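Local coordinates for hexapeptide transferase family protein (Anaplasma phagocytophilum, PDB 3IXC) that binds magnesium, belongs to the gamma-carbonic-anhydrase-like hexapeptide-repeat proteins and may act as a transferase, at residues 113-118 / 131-136; 135-140 / 149-154. All blocks are in the same frame, centred on the assembly; numbering follows the deposited sequence.

Contact 1: 113-118 / 131-136; sequences CTLGNN and AVMEEG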
loop_
_atom_site.group_PDB
_atom_site.type_symbol
_atom_site.label_atom_id
_atom_site.label_comp_id
_atom_site.label_asym_id
_atom_site.label_seq_id
_atom_site.Cartn_x
_atom_site.Cartn_y
_atom_site.Cartn_z
ATOM N N CYS A 113 -11.779 7.621 -11.663
ATOM C CA CYS A 113 -12.244 8.874 -11.074
ATOM C C CYS A 113 -11.751 10.091 -11.851
ATOM O O CYS A 113 -10.926 9.973 -12.759
ATOM C CB CYS A 113 -11.807 8.970 -9.609
ATOM S SG CYS A 113 -10.008 8.874 -9.347
ATOM N N THR A 114 -12.262 11.260 -11.485
ATOM C CA THR A 114 -11.844 12.510 -12.112
ATOM C C THR A 114 -11.407 13.480 -11.023
ATOM O O THR A 114 -12.179 13.774 -10.111
ATOM C CB THR A 114 -12.993 13.121 -12.936
ATOM O OG1 THR A 114 -13.403 12.180 -13.934
ATOM C CG2 THR A 114 -12.557 14.417 -13.612
ATOM N N LEU A 115 -10.170 13.964 -11.119
ATOM C CA LEU A 115 -9.625 14.899 -10.128
ATOM C C LEU A 115 -9.271 16.205 -10.822
ATOM O O LEU A 115 -8.425 16.232 -11.723
ATOM C CB LEU A 115 -8.388 14.299 -9.435
ATOM C CG LEU A 115 -8.486 12.861 -8.897
ATOM C CD1 LEU A 115 -7.182 12.461 -8.237
ATOM C CD2 LEU A 115 -9.664 12.674 -7.914
ATOM N N GLY A 116 -9.937 17.282 -10.417
ATOM C CA GLY A 116 -9.730 18.584 -11.049
ATOM C C GLY A 116 -8.393 19.186 -10.683
ATOM O O GLY A 116 -7.700 18.707 -9.775
ATOM N N ASN A 117 -8.015 20.254 -11.386
ATOM C CA ASN A 117 -6.757 20.934 -11.085
ATOM C C ASN A 117 -6.676 21.299 -9.611
ATOM O O ASN A 117 -7.672 21.707 -9.014
ATOM C CB ASN A 117 -6.601 22.213 -11.905
ATOM C CG ASN A 117 -6.692 21.975 -13.396
ATOM O OD1 ASN A 117 -6.460 20.865 -13.890
ATOM N ND2 ASN A 117 -7.027 23.033 -14.133
ATOM N N ASN A 118 -5.486 21.152 -9.038
ATOM C CA ASN A 118 -5.229 21.512 -7.638
ATOM C C ASN A 118 -6.001 20.679 -6.616
ATOM O O ASN A 118 -6.069 21.069 -5.451
ATOM C CB ASN A 118 -5.517 23.002 -7.362
ATOM C CG ASN A 118 -4.399 23.948 -7.806
ATOM O OD1 ASN A 118 -4.677 25.106 -8.114
ATOM N ND2 ASN A 118 -3.143 23.492 -7.785
ATOM N N ALA A 131 -16.236 8.686 -8.849
ATOM C CA ALA A 131 -16.069 9.809 -7.928
ATOM C C ALA A 131 -15.408 10.985 -8.648
ATOM O O ALA A 131 -14.644 10.800 -9.596
ATOM C CB ALA A 131 -15.273 9.402 -6.684
ATOM N N VAL A 132 -15.730 12.196 -8.208
ATOM C CA VAL A 132 -15.181 13.411 -8.806
ATOM C C VAL A 132 -14.697 14.315 -7.692
ATOM O O VAL A 132 -15.412 14.539 -6.714
ATOM C CB VAL A 132 -16.246 14.176 -9.643
ATOM C CG1 VAL A 132 -15.693 15.523 -10.138
ATOM C CG2 VAL A 132 -16.727 13.324 -10.816
ATOM N N MET A 133 -13.476 14.825 -7.832
ATOM C CA MET A 133 -13.043 15.957 -7.030
ATOM C C MET A 133 -12.974 17.169 -7.950
ATOM O O MET A 133 -12.269 17.154 -8.966
ATOM C CB MET A 133 -11.691 15.689 -6.362
ATOM C CG MET A 133 -11.778 14.616 -5.284
ATOM S SD MET A 133 -10.223 14.349 -4.425
ATOM C CE MET A 133 -10.068 15.896 -3.526
ATOM N N GLU A 134 -13.742 18.203 -7.623
ATOM C CA GLU A 134 -13.692 19.430 -8.404
ATOM C C GLU A 134 -12.358 20.139 -8.181
ATOM O O GLU A 134 -11.606 19.801 -7.263
ATOM C CB GLU A 134 -14.865 20.344 -8.047
ATOM C CG GLU A 134 -16.221 19.731 -8.419
ATOM C CD GLU A 134 -17.368 20.700 -8.249
ATOM O OE1 GLU A 134 -17.194 21.750 -7.583
ATOM O OE2 GLU A 134 -18.459 20.405 -8.792
ATOM N N GLU A 135 -12.056 21.107 -9.042
ATOM C CA GLU A 135 -10.838 21.898 -8.909
ATOM C C GLU A 135 -10.697 22.416 -7.474
ATOM O O GLU A 135 -11.667 22.885 -6.882
ATOM C CB GLU A 135 -10.875 23.061 -9.915
ATOM C CG GLU A 135 -9.790 24.124 -9.744
ATOM C CD GLU A 135 -10.075 25.120 -8.622
ATOM O OE1 GLU A 135 -11.246 25.541 -8.451
ATOM O OE2 GLU A 135 -9.114 25.493 -7.916
ATOM N N GLY A 136 -9.495 22.319 -6.912
ATOM C CA GLY A 136 -9.218 22.961 -5.625
ATOM C C GLY A 136 -10.020 22.426 -4.451
ATOM O O GLY A 136 -10.475 23.193 -3.597
HETATM O O HOH W 1 -15.310 10.294 -12.390
HETATM O O HOH W 2 -6.940 25.658 -9.848
#
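Residues Thr114-Leu115 and Val132-Met133 pair as parallel strands, and the two segments run within 5° of each other. They belong to successive coils of a left-handed parallel beta-helix, the fold of the hexapeptide-repeat family. Three backbone bonds join the segments at and beside the strands. Thr114 N donates to Ala131 O at 3.1 Å, Met133 N to Thr114 O at 2.8 Å, and Gly116 N to Met133 O. Past the strands the pairing resumes at the turn, where Gly136 N reaches Asn117 O at 2.8 Å. Gly136 has positive phi, which glycine adopts easily.

Leu115 and Met133 point to the same face of the sheet, into the interior of the coil. Leu115 sets CG beside the backbone N (chi1 -48°) and, with chi2 extended, CD2 is the branch that faces Met133. It lies 3.9 Å from Met133 CG and about as far from SD. The two side chains cross at a slant. Val121 touches both of them. Thr114 and Val132 lie on the other face, with Val132 CG1 resting near the Thr114 carbonyl oxygen. At the start of the pair, Cys113 CB packs on Ala131 O at 3.4 Å.

Polar side chains of the turn have partners outside the pair. Asn117 OD1 accepts from Lys100 N of the preceding coil, and Asn118 ND2 bonds to Gln177 of the C-terminal helix. Glu135 CG lies anti to the backbone N (chi1 170°), which sets it 3.3 Å from Asn117 O. The bend at chi2 directs only the carboxylate. One water donates to both Asn118 OD1 and Glu135 OE2, 2.9 Å from each oxygen.

Contact 2: 135-140 / 149-154; sequences EGSMLA and KIVKSG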
loop_
_atom_site.group_PDB
_atom_site.type_symbol
_atom_site.label_atom_id
_atom_site.label_comp_id
_atom_site.label_asym_id
_atom_site.label_seq_id
_atom_site.Cartn_x
_atom_site.Cartn_y
_atom_site.Cartn_z
ATOM N N GLU A 135 -12.056 21.107 -9.042
ATOM C CA GLU A 135 -10.838 21.898 -8.909
ATOM C C GLU A 135 -10.697 22.416 -7.474
ATOM O O GLU A 135 -11.667 22.885 -6.882
ATOM C CB GLU A 135 -10.875 23.061 -9.915
ATOM C CG GLU A 135 -9.790 24.124 -9.744
ATOM C CD GLU A 135 -10.075 25.120 -8.622
ATOM O OE1 GLU A 135 -11.246 25.541 -8.451
ATOM O OE2 GLU A 135 -9.114 25.493 -7.916
ATOM N N GLY A 136 -9.495 22.319 -6.912
ATOM C CA GLY A 136 -9.218 22.961 -5.625
ATOM C C GLY A 136 -10.020 22.426 -4.451
ATOM O O GLY A 136 -10.475 23.193 -3.597
ATOM N N SER A 137 -10.179 21.107 -4.416
ATOM C CA SER A 137 -10.858 20.403 -3.326
ATOM C C SER A 137 -9.879 19.442 -2.654
ATOM O O SER A 137 -8.809 19.159 -3.198
ATOM C CB SER A 137 -12.084 19.645 -3.852
ATOM O OG SER A 137 -11.709 18.646 -4.794
ATOM N N MET A 138 -10.241 18.938 -1.477
ATOM C CA MET A 138 -9.315 18.111 -0.709
ATOM C C MET A 138 -9.983 16.953 0.012
ATOM O O MET A 138 -11.109 17.081 0.491
ATOM C CB MET A 138 -8.544 18.970 0.302
ATOM C CG MET A 138 -7.493 18.192 1.082
ATOM S SD MET A 138 -6.240 19.217 1.864
ATOM C CE MET A 138 -7.186 20.048 3.064
ATOM N N LEU A 139 -9.257 15.836 0.064
ATOM C CA LEU A 139 -9.646 14.673 0.829
ATOM C C LEU A 139 -8.606 14.486 1.934
ATOM O O LEU A 139 -7.400 14.491 1.659
ATOM C CB LEU A 139 -9.674 13.467 -0.109
ATOM C CG LEU A 139 -10.447 12.210 0.261
ATOM C CD1 LEU A 139 -11.911 12.522 0.525
ATOM C CD2 LEU A 139 -10.294 11.193 -0.862
ATOM N N ALA A 140 -9.066 14.335 3.177
ATOM C CA ALA A 140 -8.159 14.090 4.304
ATOM C C ALA A 140 -7.453 12.751 4.137
ATOM O O ALA A 140 -7.975 11.849 3.470
ATOM C CB ALA A 140 -8.922 14.090 5.609
ATOM N N LYS A 149 -19.476 9.994 -5.752
ATOM C CA LYS A 149 -19.511 11.159 -4.860
ATOM C C LYS A 149 -18.729 12.315 -5.464
ATOM O O LYS A 149 -17.720 12.095 -6.135
ATOM C CB LYS A 149 -18.984 10.811 -3.462
ATOM C CG LYS A 149 -19.882 9.852 -2.671
ATOM C CD LYS A 149 -21.086 10.591 -2.066
ATOM C CE LYS A 149 -22.009 9.649 -1.293
ATOM N NZ LYS A 149 -23.044 8.999 -2.150
ATOM N N ILE A 150 -19.214 13.534 -5.227
ATOM C CA ILE A 150 -18.615 14.745 -5.789
ATOM C C ILE A 150 -18.133 15.676 -4.676
ATOM O O ILE A 150 -18.946 16.195 -3.901
ATOM C CB ILE A 150 -19.619 15.526 -6.685
ATOM C CG1 ILE A 150 -20.489 14.580 -7.523
ATOM C CG2 ILE A 150 -18.883 16.538 -7.565
ATOM C CD1 ILE A 150 -19.755 13.871 -8.630
ATOM N N VAL A 151 -16.819 15.880 -4.601
ATOM C CA VAL A 151 -16.227 16.836 -3.659
ATOM C C VAL A 151 -16.161 18.181 -4.388
ATOM O O VAL A 151 -15.493 18.303 -5.412
ATOM C CB VAL A 151 -14.813 16.404 -3.197
ATOM C CG1 VAL A 151 -14.261 17.367 -2.143
ATOM C CG2 VAL A 151 -14.824 14.956 -2.650
ATOM N N LYS A 152 -16.863 19.185 -3.870
ATOM C CA LYS A 152 -16.937 20.475 -4.563
ATOM C C LYS A 152 -15.728 21.347 -4.245
ATOM O O LYS A 152 -15.063 21.154 -3.220
ATOM C CB LYS A 152 -18.235 21.205 -4.233
ATOM C CG LYS A 152 -19.480 20.504 -4.762
ATOM C CD LYS A 152 -20.740 21.267 -4.391
ATOM C CE LYS A 152 -21.976 20.560 -4.917
ATOM N NZ LYS A 152 -23.236 21.209 -4.456
ATOM N N SER A 153 -15.449 22.299 -5.132
ATOM C CA SER A 153 -14.323 23.217 -4.965
ATOM C C SER A 153 -14.331 23.890 -3.603
ATOM O O SER A 153 -15.371 24.385 -3.147
ATOM C CB SER A 153 -14.332 24.278 -6.066
ATOM O OG SER A 153 -14.181 23.677 -7.341
ATOM N N GLY A 154 -13.166 23.896 -2.959
ATOM C CA GLY A 154 -12.999 24.526 -1.662
ATOM C C GLY A 154 -13.377 23.649 -0.483
ATOM O O GLY A 154 -13.104 24.012 0.659
#
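Ser153 and Gly154 bind the backbone of Glu135 and Gly136 through two hydrogen bonds. They join the turns of two successive coils of the beta-helix. Ser153 OG donates to Glu135 O at 2.7 Å. This bond lies in the carbonyl plane and uses a lone pair of the oxygen. The serine hydroxyl sits anti to its own carbonyl carbon, beside the backbone N (chi1 -62°), which turns it to the Glu135 carbonyl. The second bond runs from Gly154 N to Gly136 O at 2.9 Å. Here the donor stands well above the carbonyl plane, 44° out of it. Neighbouring carbonyls of one turn are thus met by a side chain and by a backbone N-H of the next.

A weaker polar contact adds to this. Glu135 O, already bonded to Ser153 OG, also has Ser153 CA at 3.3 Å in a CA-H...O contact.

Van der Waals contact is centred on Ser137 and Val151. Ser137 CB points to the other segment and meets Val151 CG1 at 3.6 Å, carbon against carbon. Two carbonyl oxygens also touch here: Lys152 O lies 3.4 Å from Ser137 CB, and Met138 O comes 4.1 Å from Val151 CG1. Ser137 OG bonds to Glu134 O within its own turn.

The two segments run nearly at right angles where they touch, 96° apart. Strand 138-139 belongs to a different sheet from strand 150-151. Met138 pairs with Glu155 and Trp157 of strand 155-159, while Leu139 bonds back to Phe120. Val151 packs on Met133 of strand 132-133, on Leu145 of strand 144-145 and on Trp157.

Overall arrangement
Contacts 1 and 2 are consecutive steps along the beta-helix, with centres about 6 Å apart. They share Glu135 and Gly136: this turn receives the preceding coil through Asn117 in contact 1 and the following coil through Ser153 and Gly154 in contact 2. Strand 132-133 also pairs directly with strand 150-151. Glu134 N lies 2.8 Å from Val151 O, and Val151 N lies 2.9 Å from Val132 O, both probable hydrogen bonds. Met133 CE packs on Met138 CA at 3.7 Å. In contact 1 the Cys113 side chain is about 6 Å from that of the magnesium ligand His111 and about 10 Å from that of His88. In contact 2 the Met138 side chain is about 13 Å from a bound magnesium ion.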